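Local structure of Lic11098 (Leptospira interrogans serogroup Icterohaemorrhagiae serovar copenhageni, 4U08) at residues L229-T240 and N251-L262. The protein is of unknown function but, as a leucine-rich repeat protein of a pathogen and a proposed virulence factor, probably mediates binding to other molecules. Sequence-based numbering, arbitrary orientation.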
loop_
_atom_site.group_PDB
_atom_site.type_symbol
_atom_site.label_atom_id
_atom_site.label_comp_id
_atom_site.label_asym_id
_atom_site.label_seq_id
_atom_site.Cartn_x
_atom_site.Cartn_y
_atom_site.Cartn_z
ATOM N N LEU A 229 4.139 12.735 1.359
ATOM C CA LEU A 229 3.915 11.518 0.575
ATOM C C LEU A 229 5.209 10.956 -0.032
ATOM O O LEU A 229 5.935 11.690 -0.686
ATOM C CB LEU A 229 2.855 11.738 -0.534
ATOM C CG LEU A 229 2.213 10.456 -1.116
ATOM C CD1 LEU A 229 1.331 9.735 -0.085
ATOM C CD2 LEU A 229 1.361 10.787 -2.338
ATOM N N GLN A 230 5.460 9.672 0.203
ATOM C CA GLN A 230 6.639 8.934 -0.276
ATOM C C GLN A 230 6.271 7.896 -1.301
ATOM O O GLN A 230 7.049 7.641 -2.222
ATOM C CB GLN A 230 7.351 8.265 0.901
ATOM C CG GLN A 230 8.073 9.256 1.821
ATOM C CD GLN A 230 8.380 8.674 3.189
ATOM O OE1 GLN A 230 8.768 7.515 3.333
ATOM N NE2 GLN A 230 8.204 9.472 4.234
ATOM N N LYS A 231 5.114 7.245 -1.133
ATOM C CA LYS A 231 4.689 6.188 -2.044
ATOM C C LYS A 231 3.240 6.423 -2.469
ATOM O O LYS A 231 2.346 6.530 -1.624
ATOM C CB LYS A 231 4.818 4.789 -1.402
ATOM C CG LYS A 231 6.265 4.381 -1.107
ATOM C CD LYS A 231 6.311 2.982 -0.536
ATOM C CE LYS A 231 7.698 2.648 -0.061
ATOM N NZ LYS A 231 7.655 1.740 1.112
ATOM N N LEU A 232 3.018 6.472 -3.791
ATOM C CA LEU A 232 1.698 6.656 -4.366
ATOM C C LEU A 232 1.444 5.486 -5.315
ATOM O O LEU A 232 2.073 5.411 -6.380
ATOM C CB LEU A 232 1.623 8.031 -5.071
ATOM C CG LEU A 232 0.284 8.417 -5.764
ATOM C CD1 LEU A 232 -0.923 8.246 -4.810
ATOM C CD2 LEU A 232 0.338 9.839 -6.295
ATOM N N LEU A 233 0.554 4.546 -4.910
ATOM C CA LEU A 233 0.284 3.362 -5.726
ATOM C C LEU A 233 -1.076 3.480 -6.386
ATOM O O LEU A 233 -2.109 3.372 -5.715
ATOM C CB LEU A 233 0.392 2.073 -4.915
ATOM C CG LEU A 233 1.632 1.871 -4.023
ATOM C CD1 LEU A 233 1.660 0.441 -3.495
ATOM C CD2 LEU A 233 2.965 2.168 -4.770
ATOM N N LEU A 234 -1.066 3.732 -7.695
ATOM C CA LEU A 234 -2.265 3.946 -8.516
ATOM C C LEU A 234 -2.475 2.893 -9.598
ATOM O O LEU A 234 -3.249 3.121 -10.533
ATOM C CB LEU A 234 -2.234 5.349 -9.115
ATOM C CG LEU A 234 -2.489 6.488 -8.120
ATOM C CD1 LEU A 234 -1.915 7.787 -8.622
ATOM C CD2 LEU A 234 -3.975 6.622 -7.812
ATOM N N ASN A 235 -1.836 1.712 -9.442
ATOM C CA ASN A 235 -1.964 0.605 -10.400
ATOM C C ASN A 235 -3.407 0.249 -10.660
ATOM O O ASN A 235 -4.217 0.239 -9.725
ATOM C CB ASN A 235 -1.326 -0.676 -9.871
ATOM C CG ASN A 235 0.127 -0.623 -9.551
ATOM O OD1 ASN A 235 0.623 -1.493 -8.842
ATOM N ND2 ASN A 235 0.853 0.330 -10.123
ATOM N N LYS A 236 -3.714 -0.118 -11.911
ATOM C CA LYS A 236 -5.037 -0.630 -12.287
ATOM C C LYS A 236 -6.198 0.319 -11.915
ATOM O O LYS A 236 -7.109 -0.054 -11.191
ATOM C CB LYS A 236 -5.258 -2.047 -11.741
ATOM C CG LYS A 236 -4.348 -3.095 -12.380
ATOM C CD LYS A 236 -4.581 -4.476 -11.810
ATOM C CE LYS A 236 -3.756 -5.497 -12.561
ATOM N NZ LYS A 236 -3.786 -6.832 -11.910
ATOM N N ASN A 237 -6.128 1.539 -12.409
ATOM C CA ASN A 237 -7.204 2.522 -12.327
ATOM C C ASN A 237 -7.532 2.889 -13.789
ATOM O O ASN A 237 -7.111 2.161 -14.691
ATOM C CB ASN A 237 -6.807 3.734 -11.475
ATOM C CG ASN A 237 -7.005 3.467 -10.010
ATOM O OD1 ASN A 237 -8.112 3.569 -9.493
ATOM N ND2 ASN A 237 -5.952 3.103 -9.302
ATOM N N LYS A 238 -8.200 4.017 -14.035
ATOM C CA LYS A 238 -8.590 4.457 -15.384
ATOM C C LYS A 238 -8.098 5.863 -15.658
ATOM O O LYS A 238 -8.746 6.604 -16.393
ATOM C CB LYS A 238 -10.131 4.397 -15.534
ATOM C CG LYS A 238 -10.721 3.002 -15.450
ATOM C CD LYS A 238 -12.245 3.063 -15.519
ATOM C CE LYS A 238 -12.884 1.700 -15.694
ATOM N NZ LYS A 238 -12.839 0.887 -14.447
ATOM N N LEU A 239 -6.944 6.252 -15.064
ATOM C CA LEU A 239 -6.383 7.585 -15.241
ATOM C C LEU A 239 -6.008 7.862 -16.659
ATOM O O LEU A 239 -5.287 7.080 -17.288
ATOM C CB LEU A 239 -5.177 7.850 -14.309
ATOM C CG LEU A 239 -5.433 7.664 -12.802
ATOM C CD1 LEU A 239 -4.125 7.609 -12.033
ATOM C CD2 LEU A 239 -6.315 8.765 -12.254
ATOM N N THR A 240 -6.480 8.999 -17.147
ATOM C CA THR A 240 -6.230 9.439 -18.516
ATOM C C THR A 240 -5.250 10.576 -18.513
ATOM O O THR A 240 -4.557 10.799 -19.495
ATOM C CB THR A 240 -7.571 9.724 -19.249
ATOM O OG1 THR A 240 -8.499 10.379 -18.368
ATOM C CG2 THR A 240 -8.223 8.451 -19.750
ATOM N N ASN A 251 8.670 14.861 -1.680
ATOM C CA ASN A 251 9.175 13.694 -0.957
ATOM C C ASN A 251 8.857 12.365 -1.626
ATOM O O ASN A 251 9.249 11.314 -1.121
ATOM C CB ASN A 251 8.692 13.728 0.510
ATOM C CG ASN A 251 9.423 14.809 1.281
ATOM O OD1 ASN A 251 10.655 14.857 1.305
ATOM N ND2 ASN A 251 8.707 15.797 1.795
ATOM N N LEU A 252 8.124 12.412 -2.746
ATOM C CA LEU A 252 7.690 11.211 -3.439
ATOM C C LEU A 252 8.851 10.410 -3.971
ATOM O O LEU A 252 9.675 10.953 -4.707
ATOM C CB LEU A 252 6.679 11.525 -4.563
ATOM C CG LEU A 252 5.819 10.326 -5.017
ATOM C CD1 LEU A 252 4.840 9.840 -3.908
ATOM C CD2 LEU A 252 5.105 10.637 -6.312
ATOM N N GLN A 253 8.897 9.127 -3.591
ATOM C CA GLN A 253 9.974 8.196 -3.966
ATOM C C GLN A 253 9.496 7.199 -4.957
ATOM O O GLN A 253 10.291 6.737 -5.775
ATOM C CB GLN A 253 10.488 7.447 -2.716
ATOM C CG GLN A 253 11.195 8.371 -1.725
ATOM C CD GLN A 253 11.613 7.688 -0.441
ATOM O OE1 GLN A 253 11.043 6.683 -0.003
ATOM N NE2 GLN A 253 12.599 8.261 0.215
ATOM N N LYS A 254 8.225 6.770 -4.834
ATOM C CA LYS A 254 7.670 5.756 -5.723
ATOM C C LYS A 254 6.327 6.176 -6.269
ATOM O O LYS A 254 5.401 6.479 -5.506
ATOM C CB LYS A 254 7.521 4.392 -5.023
ATOM C CG LYS A 254 8.823 3.710 -4.656
ATOM C CD LYS A 254 8.581 2.286 -4.157
ATOM C CE LYS A 254 9.847 1.619 -3.667
ATOM N NZ LYS A 254 10.797 1.307 -4.783
ATOM N N LEU A 255 6.216 6.181 -7.597
ATOM C CA LEU A 255 4.975 6.493 -8.307
ATOM C C LEU A 255 4.674 5.294 -9.205
ATOM O O LEU A 255 5.421 5.019 -10.161
ATOM C CB LEU A 255 5.111 7.797 -9.099
ATOM C CG LEU A 255 3.884 8.260 -9.898
ATOM C CD1 LEU A 255 2.633 8.343 -9.001
ATOM C CD2 LEU A 255 4.158 9.586 -10.582
ATOM N N LYS A 256 3.640 4.529 -8.841
ATOM C CA LYS A 256 3.260 3.317 -9.580
ATOM C C LYS A 256 1.940 3.560 -10.299
ATOM O O LYS A 256 0.920 3.759 -9.644
ATOM C CB LYS A 256 3.204 2.114 -8.642
ATOM C CG LYS A 256 4.600 1.649 -8.241
ATOM C CD LYS A 256 4.605 0.211 -7.775
ATOM C CE LYS A 256 5.973 -0.253 -7.364
ATOM N NZ LYS A 256 6.443 0.430 -6.129
ATOM N N LEU A 257 1.985 3.624 -11.641
ATOM C CA LEU A 257 0.849 3.927 -12.497
ATOM C C LEU A 257 0.575 2.816 -13.528
ATOM O O LEU A 257 -0.072 3.076 -14.547
ATOM C CB LEU A 257 1.116 5.280 -13.203
ATOM C CG LEU A 257 1.045 6.539 -12.335
ATOM C CD1 LEU A 257 1.801 7.675 -12.960
ATOM C CD2 LEU A 257 -0.399 6.954 -12.101
ATOM N N TYR A 258 1.031 1.585 -13.223
ATOM C CA TYR A 258 0.875 0.383 -14.034
ATOM C C TYR A 258 -0.605 0.165 -14.401
ATOM O O TYR A 258 -1.481 0.277 -13.544
ATOM C CB TYR A 258 1.450 -0.844 -13.284
ATOM C CG TYR A 258 0.998 -2.190 -13.804
ATOM C CD1 TYR A 258 0.103 -2.974 -13.081
ATOM C CD2 TYR A 258 1.476 -2.691 -15.022
ATOM C CE1 TYR A 258 -0.317 -4.219 -13.557
ATOM C CE2 TYR A 258 1.061 -3.931 -15.508
ATOM C CZ TYR A 258 0.175 -4.699 -14.767
ATOM O OH TYR A 258 -0.222 -5.929 -15.245
ATOM N N GLU A 259 -0.864 -0.096 -15.680
ATOM C CA GLU A 259 -2.195 -0.374 -16.215
ATOM C C GLU A 259 -3.204 0.764 -15.976
ATOM O O GLU A 259 -4.248 0.566 -15.356
ATOM C CB GLU A 259 -2.727 -1.738 -15.721
ATOM C CG GLU A 259 -2.336 -2.871 -16.660
ATOM C CD GLU A 259 -3.072 -4.191 -16.505
ATOM O OE1 GLU A 259 -4.239 -4.187 -16.046
ATOM O OE2 GLU A 259 -2.492 -5.231 -16.897
ATOM N N ASN A 260 -2.863 1.955 -16.435
ATOM C CA ASN A 260 -3.781 3.078 -16.460
ATOM C C ASN A 260 -4.005 3.382 -17.949
ATOM O O ASN A 260 -3.682 2.531 -18.791
ATOM C CB ASN A 260 -3.287 4.277 -15.638
ATOM C CG ASN A 260 -3.683 4.144 -14.186
ATOM O OD1 ASN A 260 -4.805 4.460 -13.813
ATOM N ND2 ASN A 260 -2.819 3.581 -13.351
ATOM N N GLN A 261 -4.512 4.545 -18.291
ATOM C CA GLN A 261 -4.768 4.848 -19.695
ATOM C C GLN A 261 -4.143 6.177 -20.029
ATOM O O GLN A 261 -4.690 6.951 -20.809
ATOM C CB GLN A 261 -6.287 4.790 -20.002
ATOM C CG GLN A 261 -6.993 3.513 -19.501
ATOM C CD GLN A 261 -8.512 3.485 -19.641
ATOM O OE1 GLN A 261 -9.149 2.439 -19.429
ATOM N NE2 GLN A 261 -9.138 4.612 -19.998
ATOM N N LEU A 262 -2.964 6.461 -19.420
ATOM C CA LEU A 262 -2.250 7.726 -19.619
ATOM C C LEU A 262 -1.719 7.866 -21.025
ATOM O O LEU A 262 -1.132 6.929 -21.529
ATOM C CB LEU A 262 -1.073 7.884 -18.612
ATOM C CG LEU A 262 -1.471 7.932 -17.136
ATOM C CD1 LEU A 262 -0.245 7.788 -16.255
ATOM C CD2 LEU A 262 -2.187 9.246 -16.827
HETATM O O HOH W 1 5.722 14.361 -1.308
#
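Leu234 O is gripped by two asparagine amides that reach it from opposite faces of its carbonyl plane. Asn260 ND2 comes across from the next turn at 2.9 Å, and Asn237 ND2 of the same turn lies at 3.0 Å. Each donor lies well out of the carbonyl plane, yet Leu234 O lies in or close to the amide plane of each asparagine. Asn260 ND2 spends its other N-H on Leu257 O, 3.0 Å away. At the other end of that amide, Asn260 OD1 takes Leu239 N on an in-plane lone pair at 3.1 Å. With CG of Asn260 anti to the carbonyl carbon (chi1 -86°), the amide reaches Leu234 O and Leu239 N of the preceding turn. The two bonds from ND2 are nearly straight at 170° and the one from Leu239 N is more bent. Together the three fix the rotation of this buried amide. This is the recurring asparagine of the leucine-rich repeat, which bonds the backbone of successive turns of the solenoid. Asn237 repeats the pattern on Leu211 O and Leu216 N, and Asn283 on Leu257 O and Leu262 N. Strands 231-233 and 254-256 are neighbours in the parallel array of its concave side, with axes 4° apart. Gln230 O accepts from both Gln253 N and Lys254 N, the former at 2.7 Å. Toward the hydrophobic core, Leu232 and Leu255 run alongside each other, with Leu232 CD2 3.9 Å from Leu255 CD1. Leu252 CD1 packs against Leu232 CB and Leu229, and Leu257 CD2 fits between Leu234 CB and Leu239 CD1. On the concave surface Leu233 CD2 rests along the aliphatic chain of Lys256, while Lys254 NZ forms a salt bridge with Glu277 of the next strand. Lys236 CE meets Tyr258 CE1 obliquely at 3.8 Å, and Asn235 CB sits at the edge of that ring.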